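Long-range contact in guanidinopropionase (Pseudomonas aeruginosa, PDB 3NIQ), which hydrolyses 3-guanidinopropanoate to beta-alanine and urea, using two manganese ions in each subunit of a homohexamer: residues F29-P43 against L82-N94. Numbering follows the deposited sequence.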
loop_
_atom_site.group_PDB
_atom_site.type_symbol
_atom_site.label_atom_id
_atom_site.label_comp_id
_atom_site.label_asym_id
_atom_site.label_seq_id
_atom_site.Cartn_x
_atom_site.Cartn_y
_atom_site.Cartn_z
ATOM N N PHE A 29 -5.188 -26.325 20.946
ATOM C CA PHE A 29 -4.913 -27.146 22.129
ATOM C C PHE A 29 -4.344 -26.280 23.234
ATOM O O PHE A 29 -3.669 -25.268 22.977
ATOM C CB PHE A 29 -3.935 -28.301 21.822
ATOM C CG PHE A 29 -4.505 -29.357 20.918
ATOM C CD1 PHE A 29 -5.082 -30.511 21.452
ATOM C CD2 PHE A 29 -4.460 -29.197 19.527
ATOM C CE1 PHE A 29 -5.616 -31.489 20.635
ATOM C CE2 PHE A 29 -4.987 -30.175 18.681
ATOM C CZ PHE A 29 -5.572 -31.327 19.230
ATOM N N THR A 30 -4.599 -26.696 24.466
ATOM C CA THR A 30 -4.090 -25.993 25.637
ATOM C C THR A 30 -3.126 -26.885 26.438
ATOM O O THR A 30 -2.355 -26.415 27.258
ATOM C CB THR A 30 -5.263 -25.531 26.537
ATOM O OG1 THR A 30 -4.746 -24.735 27.600
ATOM C CG2 THR A 30 -6.021 -26.724 27.143
ATOM N N ASP A 31 -3.192 -28.184 26.191
ATOM C CA ASP A 31 -2.363 -29.129 26.900
ATOM C C ASP A 31 -1.292 -29.674 25.976
ATOM O O ASP A 31 -1.609 -30.413 25.038
ATOM C CB ASP A 31 -3.225 -30.285 27.437
ATOM C CG ASP A 31 -2.403 -31.330 28.174
ATOM O OD1 ASP A 31 -1.181 -31.114 28.340
ATOM O OD2 ASP A 31 -2.981 -32.359 28.580
ATOM N N PRO A 32 -0.015 -29.344 26.253
ATOM C CA PRO A 32 1.100 -29.809 25.428
ATOM C C PRO A 32 1.131 -31.326 25.288
ATOM O O PRO A 32 1.508 -31.837 24.220
ATOM C CB PRO A 32 2.354 -29.333 26.194
ATOM C CG PRO A 32 1.889 -28.401 27.240
ATOM C CD PRO A 32 0.440 -28.661 27.484
ATOM N N ALA A 33 0.743 -32.035 26.352
ATOM C CA ALA A 33 0.764 -33.515 26.372
ATOM C C ALA A 33 -0.158 -34.145 25.324
ATOM O O ALA A 33 0.020 -35.312 24.944
ATOM C CB ALA A 33 0.408 -34.049 27.786
ATOM N N ALA A 34 -1.136 -33.376 24.849
ATOM C CA ALA A 34 -2.034 -33.858 23.799
ATOM C C ALA A 34 -1.332 -33.960 22.432
ATOM O O ALA A 34 -1.873 -34.561 21.510
ATOM C CB ALA A 34 -3.274 -32.966 23.711
ATOM N N LEU A 35 -0.119 -33.401 22.311
ATOM C CA LEU A 35 0.562 -33.264 21.009
ATOM C C LEU A 35 1.996 -33.792 20.988
ATOM O O LEU A 35 2.663 -33.814 22.014
ATOM C CB LEU A 35 0.599 -31.780 20.594
ATOM C CG LEU A 35 -0.753 -31.081 20.507
ATOM C CD1 LEU A 35 -0.578 -29.575 20.336
ATOM C CD2 LEU A 35 -1.554 -31.695 19.381
ATOM N N GLN A 36 2.472 -34.175 19.802
ATOM C CA GLN A 36 3.868 -34.566 19.616
ATOM C C GLN A 36 4.692 -33.420 19.042
ATOM O O GLN A 36 5.895 -33.305 19.321
ATOM C CB GLN A 36 3.980 -35.803 18.721
ATOM C CG GLN A 36 3.409 -37.078 19.365
ATOM C CD GLN A 36 3.323 -38.186 18.350
ATOM O OE1 GLN A 36 2.362 -38.268 17.606
ATOM N NE2 GLN A 36 4.362 -38.999 18.264
ATOM N N VAL A 37 4.035 -32.573 18.246
ATOM C CA VAL A 37 4.641 -31.330 17.753
ATOM C C VAL A 37 3.637 -30.205 18.038
ATOM O O VAL A 37 2.493 -30.244 17.566
ATOM C CB VAL A 37 4.978 -31.409 16.240
ATOM C CG1 VAL A 37 5.478 -30.057 15.693
ATOM C CG2 VAL A 37 5.997 -32.510 15.960
ATOM N N GLY A 38 4.067 -29.212 18.808
ATOM C CA GLY A 38 3.230 -28.048 19.139
ATOM C C GLY A 38 3.581 -26.829 18.316
ATOM O O GLY A 38 4.751 -26.452 18.240
ATOM N N LEU A 39 2.573 -26.226 17.692
ATOM C CA LEU A 39 2.749 -25.016 16.901
ATOM C C LEU A 39 2.415 -23.838 17.777
ATOM O O LEU A 39 1.298 -23.709 18.270
ATOM C CB LEU A 39 1.880 -25.015 15.631
ATOM C CG LEU A 39 1.859 -26.299 14.793
ATOM C CD1 LEU A 39 1.052 -26.094 13.487
ATOM C CD2 LEU A 39 3.259 -26.839 14.486
ATOM N N ILE A 40 3.418 -23.008 18.022
ATOM C CA ILE A 40 3.308 -21.991 19.057
ATOM C C ILE A 40 3.668 -20.622 18.530
ATOM O O ILE A 40 4.679 -20.455 17.834
ATOM C CB ILE A 40 4.252 -22.314 20.255
ATOM C CG1 ILE A 40 3.949 -23.707 20.836
ATOM C CG2 ILE A 40 4.099 -21.238 21.356
ATOM C CD1 ILE A 40 5.251 -24.435 21.401
ATOM N N GLY A 41 2.869 -19.628 18.892
ATOM C CA GLY A 41 3.212 -18.261 18.581
ATOM C C GLY A 41 3.928 -17.589 19.742
ATOM O O GLY A 41 3.582 -17.812 20.901
ATOM N N VAL A 42 4.938 -16.765 19.447
ATOM C CA VAL A 42 5.544 -15.945 20.493
ATOM C C VAL A 42 5.526 -14.471 20.087
ATOM O O VAL A 42 6.504 -13.945 19.517
ATOM C CB VAL A 42 6.942 -16.385 20.821
ATOM C CG1 VAL A 42 7.387 -15.669 22.091
ATOM C CG2 VAL A 42 6.996 -17.918 20.979
ATOM N N PRO A 43 4.409 -13.803 20.379
ATOM C CA PRO A 43 4.146 -12.467 19.853
ATOM C C PRO A 43 4.858 -11.421 20.693
ATOM O O PRO A 43 4.239 -10.758 21.508
ATOM C CB PRO A 43 2.622 -12.352 19.961
ATOM C CG PRO A 43 2.260 -13.234 21.148
ATOM C CD PRO A 43 3.240 -14.371 21.097
ATOM N N LEU A 82 1.679 -38.697 10.252
ATOM C CA LEU A 82 2.844 -39.195 10.980
ATOM C C LEU A 82 2.727 -39.030 12.488
ATOM O O LEU A 82 2.988 -39.970 13.228
ATOM C CB LEU A 82 4.139 -38.528 10.505
ATOM C CG LEU A 82 4.810 -39.093 9.279
ATOM C CD1 LEU A 82 6.216 -38.488 9.177
ATOM C CD2 LEU A 82 4.870 -40.635 9.391
ATOM N N VAL A 83 2.345 -37.838 12.942
ATOM C CA VAL A 83 2.313 -37.539 14.387
ATOM C C VAL A 83 1.170 -36.594 14.718
ATOM O O VAL A 83 0.488 -36.095 13.812
ATOM C CB VAL A 83 3.651 -36.897 14.879
ATOM C CG1 VAL A 83 4.845 -37.748 14.465
ATOM C CG2 VAL A 83 3.803 -35.468 14.336
ATOM N N ARG A 84 0.953 -36.355 16.008
ATOM C CA ARG A 84 -0.072 -35.426 16.452
ATOM C C ARG A 84 0.452 -33.986 16.487
ATOM O O ARG A 84 1.383 -33.660 17.246
ATOM C CB ARG A 84 -0.593 -35.832 17.825
ATOM C CG ARG A 84 -1.190 -37.256 17.866
ATOM C CD ARG A 84 -1.552 -37.652 19.299
ATOM N NE ARG A 84 -2.389 -36.615 19.906
ATOM C CZ ARG A 84 -3.720 -36.567 19.836
ATOM N NH1 ARG A 84 -4.395 -37.525 19.200
ATOM N NH2 ARG A 84 -4.377 -35.568 20.430
ATOM N N VAL A 85 -0.167 -33.140 15.665
ATOM C CA VAL A 85 0.195 -31.724 15.515
ATOM C C VAL A 85 -0.997 -30.858 15.900
ATOM O O VAL A 85 -2.157 -31.186 15.595
ATOM C CB VAL A 85 0.623 -31.392 14.059
ATOM C CG1 VAL A 85 1.302 -30.005 13.983
ATOM C CG2 VAL A 85 1.585 -32.450 13.531
ATOM N N GLY A 86 -0.723 -29.751 16.578
ATOM C CA GLY A 86 -1.796 -28.855 16.989
ATOM C C GLY A 86 -1.341 -27.431 17.197
ATOM O O GLY A 86 -0.139 -27.169 17.318
ATOM N N ASP A 87 -2.303 -26.511 17.228
ATOM C CA ASP A 87 -2.028 -25.101 17.530
ATOM C C ASP A 87 -2.113 -24.955 19.036
ATOM O O ASP A 87 -3.188 -25.025 19.626
ATOM C CB ASP A 87 -3.017 -24.159 16.801
ATOM C CG ASP A 87 -2.660 -22.674 16.958
ATOM O OD1 ASP A 87 -2.090 -22.302 17.996
ATOM O OD2 ASP A 87 -2.961 -21.869 16.047
ATOM N N LEU A 88 -0.957 -24.786 19.659
ATOM C CA LEU A 88 -0.856 -24.676 21.093
ATOM C C LEU A 88 -1.085 -23.249 21.586
ATOM O O LEU A 88 -0.844 -22.946 22.740
ATOM C CB LEU A 88 0.525 -25.177 21.550
ATOM C CG LEU A 88 0.614 -26.527 22.249
ATOM C CD1 LEU A 88 2.044 -26.730 22.740
ATOM C CD2 LEU A 88 -0.404 -26.664 23.434
ATOM N N GLY A 89 -1.559 -22.364 20.718
ATOM C CA GLY A 89 -1.829 -20.994 21.150
ATOM C C GLY A 89 -0.532 -20.192 21.194
ATOM O O GLY A 89 0.464 -20.561 20.541
ATOM N N ASP A 90 -0.553 -19.086 21.936
ATOM C CA ASP A 90 0.609 -18.214 22.079
ATOM C C ASP A 90 1.239 -18.324 23.457
ATOM O O ASP A 90 0.531 -18.403 24.449
ATOM C CB ASP A 90 0.206 -16.746 21.879
ATOM C CG ASP A 90 -0.115 -16.405 20.434
ATOM O OD1 ASP A 90 0.224 -17.177 19.501
ATOM O OD2 ASP A 90 -0.712 -15.334 20.248
ATOM N N ALA A 91 2.569 -18.282 23.514
ATOM C CA ALA A 91 3.261 -18.147 24.782
ATOM C C ALA A 91 2.834 -16.830 25.486
ATOM O O ALA A 91 2.486 -15.856 24.822
ATOM C CB ALA A 91 4.751 -18.172 24.571
ATOM N N PRO A 92 2.820 -16.825 26.833
ATOM C CA PRO A 92 2.505 -15.607 27.576
ATOM C C PRO A 92 3.602 -14.557 27.350
ATOM O O PRO A 92 4.785 -14.892 27.342
ATOM C CB PRO A 92 2.463 -16.086 29.048
ATOM C CG PRO A 92 3.251 -17.372 29.059
ATOM C CD PRO A 92 3.013 -17.987 27.719
ATOM N N VAL A 93 3.199 -13.310 27.142
ATOM C CA VAL A 93 4.108 -12.236 26.791
ATOM C C VAL A 93 3.700 -10.958 27.548
ATOM O O VAL A 93 2.528 -10.783 27.868
ATOM C CB VAL A 93 4.071 -12.009 25.246
ATOM C CG1 VAL A 93 4.659 -10.684 24.864
ATOM C CG2 VAL A 93 4.793 -13.153 24.505
ATOM N N ASN A 94 4.669 -10.083 27.821
ATOM C CA ASN A 94 4.440 -8.772 28.441
ATOM C C ASN A 94 5.153 -7.696 27.605
ATOM O O ASN A 94 6.382 -7.554 27.669
ATOM C CB ASN A 94 4.961 -8.761 29.883
ATOM C CG ASN A 94 4.769 -7.405 30.587
ATOM O OD1 ASN A 94 4.498 -6.366 29.969
ATOM N ND2 ASN A 94 4.936 -7.420 31.891
HETATM O O HOH W 1 4.230 -41.002 15.889
#
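Leu88 of strand 85-90 packs between strand 37-42 and the chain that leads into it. Its CB lies against Ile40 CG1 at 3.8 Å, the two side chains running alongside each other in the same direction. Next along, Leu88 CG meets Leu35 CD1, again at 3.8 Å. At the tip the branches part: CD1 lies over the bare CA of Gly38, at 4.0 Å, and CD2 rests near Phe29 O and Pro32 N. Leu35 fills the neighbouring space, with its CD1 and CD2 against Gly86 and its CD2 also 3.7 Å above the centre of the Phe29 ring. Gly86, with no side chain, lets Phe29 CD2 and Leu35 CD1 approach its CA directly.

At the start of the strands, Arg84 bends at chi3 (52°), which brings its guanidinium side-on to Ala34. Arg84 NE (2.7 Å) and NH2 (2.9 Å) both donate to Ala34 O, which lies in the guanidinium plane. Gln36 answers with its extended side chain: OE1 accepts from Arg84 N at 2.9 Å, while Arg84 O takes the N-H of both Gln36 and Val37. The amide NE2 goes on to a water that also binds Leu82 O.

Parallel ladder bonds follow, until a beta bulge between Leu39 and Gly41 shifts the register by one. Beyond it Asp90 OD1 sits 3.3 Å from Gly41 CA; that carboxylate pairs with Arg62 and also accepts from Gly19 N of a second subunit. On that same face, Val37, Leu39 and Val85 pack against helix 294-317. Within this chain, strand 85-90 is an outermost strand of the parallel sheet, and its pairing with 37-42 forms one margin of the alpha/beta fold of the arginase family.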